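Local coordinates for flavin-nucleotide-binding protein (Azotobacter vinelandii, PDB 6RK0) that acts as a low-potential terminal oxidase, a flavocytochrome that carries FAD and haem b and is associated with the iron-only nitrogenase, at the interface of chains A and B. Coordinates in Å, arbitrary orientation; residue numbers count along the deposited sequence, not the author numbering. Chains: chain A/B, Uncharacterized protein.

Contact 1: the interface of chains A and B. Residues chain A 188-190; chain B 147, 209, 213-214, 216.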
loop_
_atom_site.group_PDB
_atom_site.type_symbol
_atom_site.label_atom_id
_atom_site.label_comp_id
_atom_site.label_asym_id
_atom_site.label_seq_id
_atom_site.Cartn_x
_atom_site.Cartn_y
_atom_site.Cartn_z
ATOM N N PRO A 188 -10.877 27.176 19.145
ATOM C CA PRO A 188 -10.921 27.839 17.802
ATOM C C PRO A 188 -9.824 27.325 16.868
ATOM O O PRO A 188 -8.794 27.970 16.604
ATOM C CB PRO A 188 -10.711 29.318 18.144
ATOM C CG PRO A 188 -9.849 29.269 19.365
ATOM C CD PRO A 188 -10.335 28.091 20.184
ATOM N N SER A 189 -10.062 26.142 16.305
ATOM C CA SER A 189 -9.206 25.583 15.275
ATOM C C SER A 189 -10.089 24.950 14.198
ATOM O O SER A 189 -11.202 24.501 14.481
ATOM C CB SER A 189 -8.178 24.613 15.867
ATOM O OG SER A 189 -7.178 24.249 14.918
ATOM N N TRP A 190 -9.615 24.973 12.957
ATOM C CA TRP A 190 -10.367 24.479 11.811
ATOM C C TRP A 190 -10.193 22.976 11.697
ATOM O O TRP A 190 -9.058 22.481 11.626
ATOM C CB TRP A 190 -9.818 25.165 10.563
ATOM C CG TRP A 190 -10.603 24.881 9.304
ATOM C CD1 TRP A 190 -11.586 25.645 8.783
ATOM C CD2 TRP A 190 -10.498 23.728 8.442
ATOM N NE1 TRP A 190 -12.084 25.063 7.631
ATOM C CE2 TRP A 190 -11.428 23.886 7.392
ATOM C CE3 TRP A 190 -9.676 22.593 8.431
ATOM C CZ2 TRP A 190 -11.550 22.958 6.343
ATOM C CZ3 TRP A 190 -9.815 21.668 7.391
ATOM C CH2 TRP A 190 -10.759 21.850 6.391
ATOM N N ARG B 147 -1.367 25.194 16.143
ATOM C CA ARG B 147 -2.729 25.717 16.061
ATOM C C ARG B 147 -3.730 24.926 16.864
ATOM O O ARG B 147 -4.860 25.386 17.055
ATOM C CB ARG B 147 -3.155 25.670 14.607
ATOM C CG ARG B 147 -2.277 26.453 13.693
ATOM C CD ARG B 147 -2.832 26.467 12.235
ATOM N NE ARG B 147 -1.890 27.173 11.405
ATOM C CZ ARG B 147 -1.062 26.652 10.497
ATOM N NH1 ARG B 147 -1.129 25.374 10.118
ATOM N NH2 ARG B 147 -0.117 27.428 9.974
ATOM N N ASN B 209 -17.427 22.994 12.689
ATOM C CA ASN B 209 -16.528 24.125 12.874
ATOM C C ASN B 209 -17.289 25.356 13.353
ATOM O O ASN B 209 -18.399 25.659 12.914
ATOM C CB ASN B 209 -15.869 24.506 11.555
ATOM C CG ASN B 209 -14.653 23.650 11.212
ATOM O OD1 ASN B 209 -14.136 22.918 12.052
ATOM N ND2 ASN B 209 -14.197 23.755 9.992
ATOM N N VAL B 213 -13.928 30.673 12.585
ATOM C CA VAL B 213 -12.586 30.092 12.539
ATOM C C VAL B 213 -12.121 30.023 11.084
ATOM O O VAL B 213 -12.790 29.368 10.251
ATOM C CB VAL B 213 -12.557 28.715 13.224
ATOM C CG1 VAL B 213 -11.269 27.969 12.931
ATOM C CG2 VAL B 213 -12.712 28.878 14.753
ATOM N N PRO B 214 -10.977 30.627 10.745
ATOM C CA PRO B 214 -10.465 30.547 9.378
ATOM C C PRO B 214 -9.824 29.185 9.118
ATOM O O PRO B 214 -9.379 28.478 10.028
ATOM C CB PRO B 214 -9.381 31.628 9.352
ATOM C CG PRO B 214 -8.869 31.667 10.764
ATOM C CD PRO B 214 -10.086 31.427 11.608
ATOM N N PRO B 216 -6.495 27.545 7.843
ATOM C CA PRO B 216 -5.103 27.901 7.533
ATOM C C PRO B 216 -4.807 27.595 6.078
ATOM O O PRO B 216 -5.087 26.493 5.592
ATOM C CB PRO B 216 -4.264 27.001 8.453
ATOM C CG PRO B 216 -5.194 26.631 9.553
ATOM C CD PRO B 216 -6.575 26.567 8.939
HETATM O O HOH W 1 -6.134 27.487 15.865
#
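With CG anti to its backbone N (chi1 -173°), A:Trp190 turns its indole toward B:Asn209, whose own side chain, at chi1 -82°, carries its amide to the ring. The amide nitrogen ND2 of B:Asn209 lies over one indole face, displaced toward the pyrrole rim, and comes 3.4 Å from CD1 of A:Trp190. Ring and amide planes are inclined by 51°, so the amide nitrogen meets the face obliquely instead of stacking flat on it. At the root of the ring, CB of A:Trp190 touches the carbonyl O of B:Pro214 at 3.4 Å and also packs against CD of B:Pro216. B:Val213 spreads its two methyls along the A-chain backbone. CG1 of B:Val213 packs on CA of A:Trp190 at 3.8 Å. Its other methyl, CG2, reaches CA of A:Pro188 at 3.7 Å. An alanine in place of A:Trp190 would probably leave the B:Asn209 amide without its aromatic face, free to turn. On the far flank a water joins the subunits, bridging O of A:Pro188 and the carbonyl O of B:Arg147. The hydroxyl OG of A:Ser189 adds a weak hydrogen bond to that same B:Arg147 oxygen. This largely loop-built interface sets the segment before strand 192-200 against the proline-rich C-terminal stretch and the 3-10 helix 145-147 of the other copy, and is likely to steady the pairing of the two flavocytochrome subunits.

Contact 2: the interface of chains A and B. Residues chain A 194-196; chain B 199-201, 219, 222.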
loop_
_atom_site.group_PDB
_atom_site.type_symbol
_atom_site.label_atom_id
_atom_site.label_comp_id
_atom_site.label_asym_id
_atom_site.label_seq_id
_atom_site.Cartn_x
_atom_site.Cartn_y
_atom_site.Cartn_z
ATOM N N ILE A 194 -9.281 16.304 4.146
ATOM C CA ILE A 194 -8.695 16.477 2.820
ATOM C C ILE A 194 -8.910 15.156 2.081
ATOM O O ILE A 194 -8.224 14.164 2.395
ATOM C CB ILE A 194 -7.207 16.839 2.844
ATOM C CG1 ILE A 194 -6.920 18.067 3.676
ATOM C CG2 ILE A 194 -6.744 16.986 1.390
ATOM C CD1 ILE A 194 -5.444 18.357 3.826
ATOM N N PRO A 195 -9.832 15.086 1.118
ATOM C CA PRO A 195 -10.038 13.819 0.416
ATOM C C PRO A 195 -8.835 13.459 -0.428
ATOM O O PRO A 195 -8.173 14.326 -1.006
ATOM C CB PRO A 195 -11.259 14.071 -0.469
ATOM C CG PRO A 195 -11.927 15.318 0.112
ATOM C CD PRO A 195 -10.767 16.123 0.668
ATOM N N ILE A 196 -8.593 12.142 -0.531
ATOM C CA ILE A 196 -7.474 11.569 -1.307
ATOM C C ILE A 196 -8.070 10.449 -2.148
ATOM O O ILE A 196 -8.877 9.662 -1.638
ATOM C CB ILE A 196 -6.412 10.985 -0.345
ATOM C CG1 ILE A 196 -5.785 12.085 0.513
ATOM C CG2 ILE A 196 -5.360 10.143 -1.107
ATOM C CD1 ILE A 196 -4.994 11.569 1.717
ATOM N N GLN B 199 -4.327 11.841 -6.023
ATOM C CA GLN B 199 -4.910 13.157 -6.185
ATOM C C GLN B 199 -5.492 13.584 -4.834
ATOM O O GLN B 199 -6.172 12.814 -4.165
ATOM C CB GLN B 199 -6.041 13.120 -7.243
ATOM C CG GLN B 199 -6.736 14.452 -7.472
ATOM C CD GLN B 199 -7.808 14.350 -8.542
ATOM O OE1 GLN B 199 -8.476 13.308 -8.660
ATOM N NE2 GLN B 199 -8.010 15.429 -9.296
ATOM N N VAL B 200 -5.227 14.835 -4.471
ATOM C CA VAL B 200 -5.801 15.468 -3.302
ATOM C C VAL B 200 -6.887 16.431 -3.767
ATOM O O VAL B 200 -6.685 17.178 -4.731
ATOM C CB VAL B 200 -4.673 16.193 -2.554
ATOM C CG1 VAL B 200 -5.178 17.197 -1.618
ATOM C CG2 VAL B 200 -3.756 15.226 -1.883
ATOM N N LEU B 201 -8.048 16.395 -3.130
ATOM C CA LEU B 201 -9.155 17.268 -3.461
ATOM C C LEU B 201 -9.231 18.413 -2.472
ATOM O O LEU B 201 -8.593 18.388 -1.422
ATOM C CB LEU B 201 -10.445 16.453 -3.458
ATOM C CG LEU B 201 -10.499 15.281 -4.437
ATOM C CD1 LEU B 201 -11.874 14.700 -4.347
ATOM C CD2 LEU B 201 -10.141 15.687 -5.869
ATOM N N ILE B 219 -3.118 24.213 5.083
ATOM C CA ILE B 219 -3.816 22.964 4.781
ATOM C C ILE B 219 -3.672 22.608 3.317
ATOM O O ILE B 219 -3.597 21.423 2.964
ATOM C CB ILE B 219 -5.284 23.073 5.230
ATOM C CG1 ILE B 219 -5.203 23.083 6.775
ATOM C CG2 ILE B 219 -6.164 21.934 4.693
ATOM C CD1 ILE B 219 -6.442 23.239 7.451
ATOM N N PHE B 222 -0.671 20.251 2.018
ATOM C CA PHE B 222 -0.607 18.794 2.124
ATOM C C PHE B 222 -0.693 18.179 0.735
ATOM O O PHE B 222 -1.553 18.536 -0.067
ATOM C CB PHE B 222 -1.733 18.262 2.997
ATOM C CG PHE B 222 -1.868 16.772 2.902
ATOM C CD1 PHE B 222 -0.979 15.930 3.564
ATOM C CD2 PHE B 222 -2.838 16.193 2.111
ATOM C CE1 PHE B 222 -1.054 14.552 3.410
ATOM C CE2 PHE B 222 -2.930 14.809 1.993
ATOM C CZ PHE B 222 -2.046 14.006 2.639
#
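The carbonyl O of A:Pro195 accepts a hydrogen bond from the backbone N of B:Leu201 at 3.0 Å, nearly straight at the hydrogen (172°) although the donor is tilted 29° from the carbonyl plane. The bond flanks an antiparallel beta bridge between subunits of a protein from the pyridoxamine 5'-phosphate oxidase-related family, in which A:Ile196 pairs with B:Val200, both in copies of strand 192-200. Beside the bond, the A:Pro195 ring and the B:Leu201 side chain cross at about a right angle, CB against CB at 3.9 Å.

A:Ile194 divides its branches between different partners. Its CG2, set anti to the backbone N by a chi1 of -55° that places CG1 beside that nitrogen, presses on CG1 of B:Val200 at 3.4 Å, tighter than usual van der Waals contact. The longer branch extends away and ends in CD1, which lies 3.8 Å from CG2 of B:Ile219. The same CD1 of A:Ile194 is 3.8 Å from CD2 of B:Phe222. The methyl is therefore lodged between the 3-10 helix 217-221 and the aromatic residue that follows it. Two residues along the strand, A:Ile196 brings its own CD1 to the same phenyl ring, 3.9 Å from CE2 of B:Phe222, the two side chains lying crosswise. The backbone hydrogen bond nearby is in keeping with the antiparallel alignment of the two strands.

Contact 1 and contact 2 lie about 18 Å apart, measured between the centres of their C-alpha atoms, and share no residue. They are nevertheless successive stations along the same pair of segments. On chain A, the loop at 188-190 of contact 1 runs within a few residues into strand 192-200, used by contact 2; on chain B, the prolines of contact 1 lead into the 3-10 helix 217-221 and the phenylalanine of contact 2. Each is repeated with the chains exchanged about the two-fold axis. Loop contacts and strand pairing together therefore extend the joining of the two copies, consistent with a dimeric assembly.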